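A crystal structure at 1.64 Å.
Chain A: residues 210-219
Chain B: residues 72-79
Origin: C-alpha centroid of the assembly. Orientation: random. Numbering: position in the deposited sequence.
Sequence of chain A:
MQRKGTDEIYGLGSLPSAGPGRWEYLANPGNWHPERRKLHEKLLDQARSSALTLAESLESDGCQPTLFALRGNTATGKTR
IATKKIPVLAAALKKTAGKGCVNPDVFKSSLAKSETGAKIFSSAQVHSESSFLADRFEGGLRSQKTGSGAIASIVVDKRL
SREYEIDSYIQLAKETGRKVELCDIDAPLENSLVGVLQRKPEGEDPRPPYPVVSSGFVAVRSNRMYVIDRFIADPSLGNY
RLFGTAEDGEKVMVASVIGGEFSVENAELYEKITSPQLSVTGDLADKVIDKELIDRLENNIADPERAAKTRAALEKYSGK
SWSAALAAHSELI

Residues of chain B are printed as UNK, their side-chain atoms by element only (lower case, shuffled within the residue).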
# COMPACT_ATOMS: atom_id res chain seq x y z
N TYR A 210 4.51 -20.95 -5.26
CA TYR A 210 4.19 -19.54 -5.11
C TYR A 210 3.02 -19.02 -5.97
O TYR A 210 2.15 -18.32 -5.45
CB TYR A 210 5.44 -18.66 -5.33
CG TYR A 210 5.21 -17.20 -5.01
CD1 TYR A 210 4.67 -16.34 -5.95
CD2 TYR A 210 5.56 -16.69 -3.77
CE1 TYR A 210 4.45 -15.02 -5.66
CE2 TYR A 210 5.35 -15.35 -3.47
CZ TYR A 210 4.79 -14.53 -4.42
OH TYR A 210 4.57 -13.20 -4.15
N PRO A 211 3.01 -19.31 -7.29
CA PRO A 211 1.94 -18.71 -8.10
C PRO A 211 0.53 -19.08 -7.64
O PRO A 211 -0.40 -18.28 -7.79
CB PRO A 211 2.20 -19.28 -9.50
CG PRO A 211 3.67 -19.57 -9.51
CD PRO A 211 3.95 -20.09 -8.12
N VAL A 212 0.36 -20.28 -7.10
CA VAL A 212 -0.94 -20.70 -6.58
C VAL A 212 -1.37 -19.82 -5.42
O VAL A 212 -2.53 -19.39 -5.33
CB VAL A 212 -0.87 -22.17 -6.14
CG1 VAL A 212 -2.15 -22.59 -5.39
CG2 VAL A 212 -0.64 -23.07 -7.36
N VAL A 213 -0.45 -19.55 -4.50
CA VAL A 213 -0.78 -18.77 -3.32
C VAL A 213 -1.00 -17.29 -3.66
O VAL A 213 -1.93 -16.65 -3.15
CB VAL A 213 0.32 -18.94 -2.25
CG1 VAL A 213 -0.07 -18.24 -0.95
CG2 VAL A 213 0.55 -20.43 -1.99
N SER A 214 -0.17 -16.75 -4.54
CA SER A 214 -0.32 -15.35 -4.94
C SER A 214 -1.55 -15.10 -5.79
O SER A 214 -2.33 -14.18 -5.53
CB SER A 214 0.95 -14.85 -5.65
OG SER A 214 0.86 -13.45 -5.89
N SER A 215 -1.76 -15.94 -6.80
CA SER A 215 -2.94 -15.75 -7.63
C SER A 215 -4.21 -16.02 -6.83
O SER A 215 -5.23 -15.36 -7.04
CB SER A 215 -2.87 -16.62 -8.88
OG SER A 215 -1.99 -16.02 -9.82
N GLY A 216 -4.12 -16.94 -5.88
CA GLY A 216 -5.25 -17.19 -4.99
C GLY A 216 -5.58 -15.98 -4.13
O GLY A 216 -6.75 -15.68 -3.89
N PHE A 217 -4.54 -15.31 -3.66
CA PHE A 217 -4.68 -14.12 -2.83
C PHE A 217 -5.34 -13.01 -3.62
O PHE A 217 -6.28 -12.37 -3.15
CB PHE A 217 -3.29 -13.68 -2.38
CG PHE A 217 -3.24 -12.35 -1.68
CD1 PHE A 217 -3.47 -12.26 -0.32
CD2 PHE A 217 -2.86 -11.20 -2.37
CE1 PHE A 217 -3.40 -11.04 0.32
CE2 PHE A 217 -2.78 -9.98 -1.72
CZ PHE A 217 -3.05 -9.91 -0.38
N VAL A 218 -4.84 -12.77 -4.82
CA VAL A 218 -5.41 -11.75 -5.67
C VAL A 218 -6.89 -12.02 -5.95
O VAL A 218 -7.73 -11.13 -5.80
CB VAL A 218 -4.63 -11.62 -6.99
CG1 VAL A 218 -5.39 -10.72 -7.96
CG2 VAL A 218 -3.23 -11.07 -6.72
N ALA A 219 -7.20 -13.26 -6.31
CA ALA A 219 -8.57 -13.64 -6.65
C ALA A 219 -9.51 -13.51 -5.45
O ALA A 219 -10.62 -12.99 -5.57
CB ALA A 219 -8.61 -15.03 -7.19
N UNK B 72 -6.57 -10.27 -17.51
CA UNK B 72 -6.16 -9.48 -16.36
C UNK B 72 -5.00 -10.14 -15.61
O UNK B 72 -4.04 -9.47 -15.24
c UNK B 72 -7.34 -9.24 -15.42
n UNK B 72 -8.98 -7.21 -13.92
c UNK B 72 -8.20 -8.26 -13.29
c UNK B 72 -8.66 -5.92 -13.87
n UNK B 72 -9.43 -5.03 -14.48
c UNK B 72 -6.97 -8.59 -14.12
n UNK B 72 -7.57 -5.52 -13.20
N UNK B 73 -5.08 -11.45 -15.41
CA UNK B 73 -3.97 -12.15 -14.76
C UNK B 73 -2.67 -11.98 -15.55
O UNK B 73 -1.62 -11.67 -14.99
se UNK B 73 -3.65 -16.31 -13.85
c UNK B 73 -3.18 -14.41 -13.93
c UNK B 73 -5.26 -16.12 -12.83
c UNK B 73 -4.30 -13.64 -14.58
N UNK B 74 -2.76 -12.15 -16.86
CA UNK B 74 -1.60 -12.05 -17.73
C UNK B 74 -0.91 -10.69 -17.59
O UNK B 74 0.30 -10.61 -17.42
c UNK B 74 0.98 -12.98 -21.32
c UNK B 74 -1.02 -12.16 -20.25
c UNK B 74 -0.16 -11.09 -22.23
c UNK B 74 -1.10 -11.17 -21.22
c UNK B 74 -2.08 -12.27 -19.17
c UNK B 74 0.03 -13.06 -20.32
c UNK B 74 0.88 -11.99 -22.27
o UNK B 74 1.82 -11.90 -23.26
N UNK B 75 -1.70 -9.63 -17.65
CA UNK B 75 -1.15 -8.28 -17.66
C UNK B 75 -0.83 -7.73 -16.28
O UNK B 75 0.20 -7.09 -16.10
c UNK B 75 -0.78 -7.37 -21.95
c UNK B 75 -2.03 -7.44 -19.88
o UNK B 75 -1.85 -7.80 -24.02
c UNK B 75 -3.12 -7.87 -22.00
c UNK B 75 -3.17 -7.75 -20.61
c UNK B 75 -1.92 -7.68 -22.65
c UNK B 75 -2.08 -7.31 -18.37
c UNK B 75 -0.84 -7.25 -20.57
N UNK B 76 -1.72 -7.98 -15.32
CA UNK B 76 -1.58 -7.35 -14.00
C UNK B 76 -0.74 -8.17 -13.05
O UNK B 76 0.12 -7.64 -12.34
c UNK B 76 -2.79 -6.43 -12.01
c UNK B 76 -3.74 -6.15 -14.27
c UNK B 76 -2.95 -7.07 -13.38
N UNK B 77 -0.96 -9.48 -13.03
CA UNK B 77 -0.25 -10.33 -12.06
C UNK B 77 1.10 -10.82 -12.53
O UNK B 77 1.96 -11.13 -11.71
c UNK B 77 -1.12 -11.52 -11.68
o UNK B 77 -4.26 -12.58 -10.81
c UNK B 77 -3.07 -12.44 -10.47
c UNK B 77 -2.34 -11.18 -10.89
o UNK B 77 -2.43 -13.30 -9.82
N UNK B 78 1.30 -10.92 -13.84
CA UNK B 78 2.57 -11.43 -14.36
C UNK B 78 3.18 -10.48 -15.38
O UNK B 78 3.31 -10.83 -16.56
c UNK B 78 2.41 -15.38 -12.09
c UNK B 78 0.13 -14.88 -12.63
c UNK B 78 1.92 -13.82 -13.86
o UNK B 78 0.65 -16.42 -10.89
c UNK B 78 2.83 -14.52 -13.08
c UNK B 78 2.39 -12.85 -14.93
c UNK B 78 1.07 -15.56 -11.87
c UNK B 78 0.57 -14.01 -13.62
N UNK B 79 3.54 -9.27 -14.92
CA UNK B 79 4.02 -8.23 -15.84
C UNK B 79 5.33 -8.58 -16.52
O UNK B 79 5.59 -8.08 -17.61
c UNK B 79 3.57 -8.81 -13.52
c UNK B 79 4.20 -7.01 -14.92
c UNK B 79 4.43 -7.57 -13.57
O HOH W 1 -0.08 -13.02 -8.39
O HOH W 2 -5.79 -14.32 -9.67

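Position 72 carries seven side-chain atoms: three carbons in a chain, a nitrogen, then a carbon bearing two more nitrogens; none touches chain A. That guanidinium ending identifies Arg72(B). A partly exposed site suits a charged group whose terminal nitrogens find hydrogen-bond partners elsewhere in the structure.

Position 73 has an unbranched chain of two carbons, a selenium and a last carbon, with the selenium near a serine hydroxyl of chain A, so it is selenomethionine, Met73(B). Its CA-to-CB bond points sideways, but the extended t, t chain brings the end nearer to chain A, with SE 4.4 Å from Ser215(A) OG. A long, flexible, apolar side chain can fill space here without needing a polar partner.

Positions 74 and 75 each show one carbon leading to a six-carbon ring that bears an oxygen, both out of reach of chain A. They are Tyr74(B) and Tyr75(B); both residues are buried, and their hydroxyls are satisfied by hydrogen bonds elsewhere in the structure.

Position 76 has three carbons, one carrying the other two, and does not touch the opposing helix: Val76(B). It is buried, and its branched hydrocarbon side chain is at ease away from solvent.

At position 77, three carbons end in a pair of oxygens, one of them close to a serine hydroxyl of chain A. This is a carboxylate on a two-carbon arm, Glu77(B). Its CA-to-CB bond points toward chain A, and Ser215(A) OG donates a hydrogen bond to Glu77(B) OE2 at 2.8 Å. One water donates to OE2 (2.8 Å) and is also hydrogen-bonded to Ser214(A) OG (2.7 Å); a second donates both to OE1 (2.6 Å) and to Ser215(A) O (2.9 Å). A carboxylate suits this place because each oxygen can accept. Val218(A) CG1 packs 3.6 Å from Glu77(B) OE1.

Position 78 again has one carbon and a six-carbon ring bearing an oxygen, and that oxygen lies beside a serine hydroxyl and a proline of chain A: Tyr78(B). Tyrosine suits this place because its CA-to-CB bond points sideways and the long ring brings a hydroxyl to the serine. Tyr78(B) OH and Ser215(A) OG are hydrogen-bonded at 2.9 Å, while Pro211(A) CB lies 3.5 Å from OH.

Position 79 has three carbons closing a ring onto the backbone nitrogen, out of reach of chain A, hence Pro79(B). It has no backbone NH to donate, which a loop position tolerates.

The contact therefore centres on Ser215(A). The two helix axes cross at 101° and approach no closer than 12.2 Å, so side chains and water span the gap. The serine's small side chain, with chi1 in the m well, lets its hydroxyl meet both Glu77(B) and Tyr78(B), while the two waters extend the carboxylate's grip on the helix of chain A.

Chain B 72-79: RMYYVEYP
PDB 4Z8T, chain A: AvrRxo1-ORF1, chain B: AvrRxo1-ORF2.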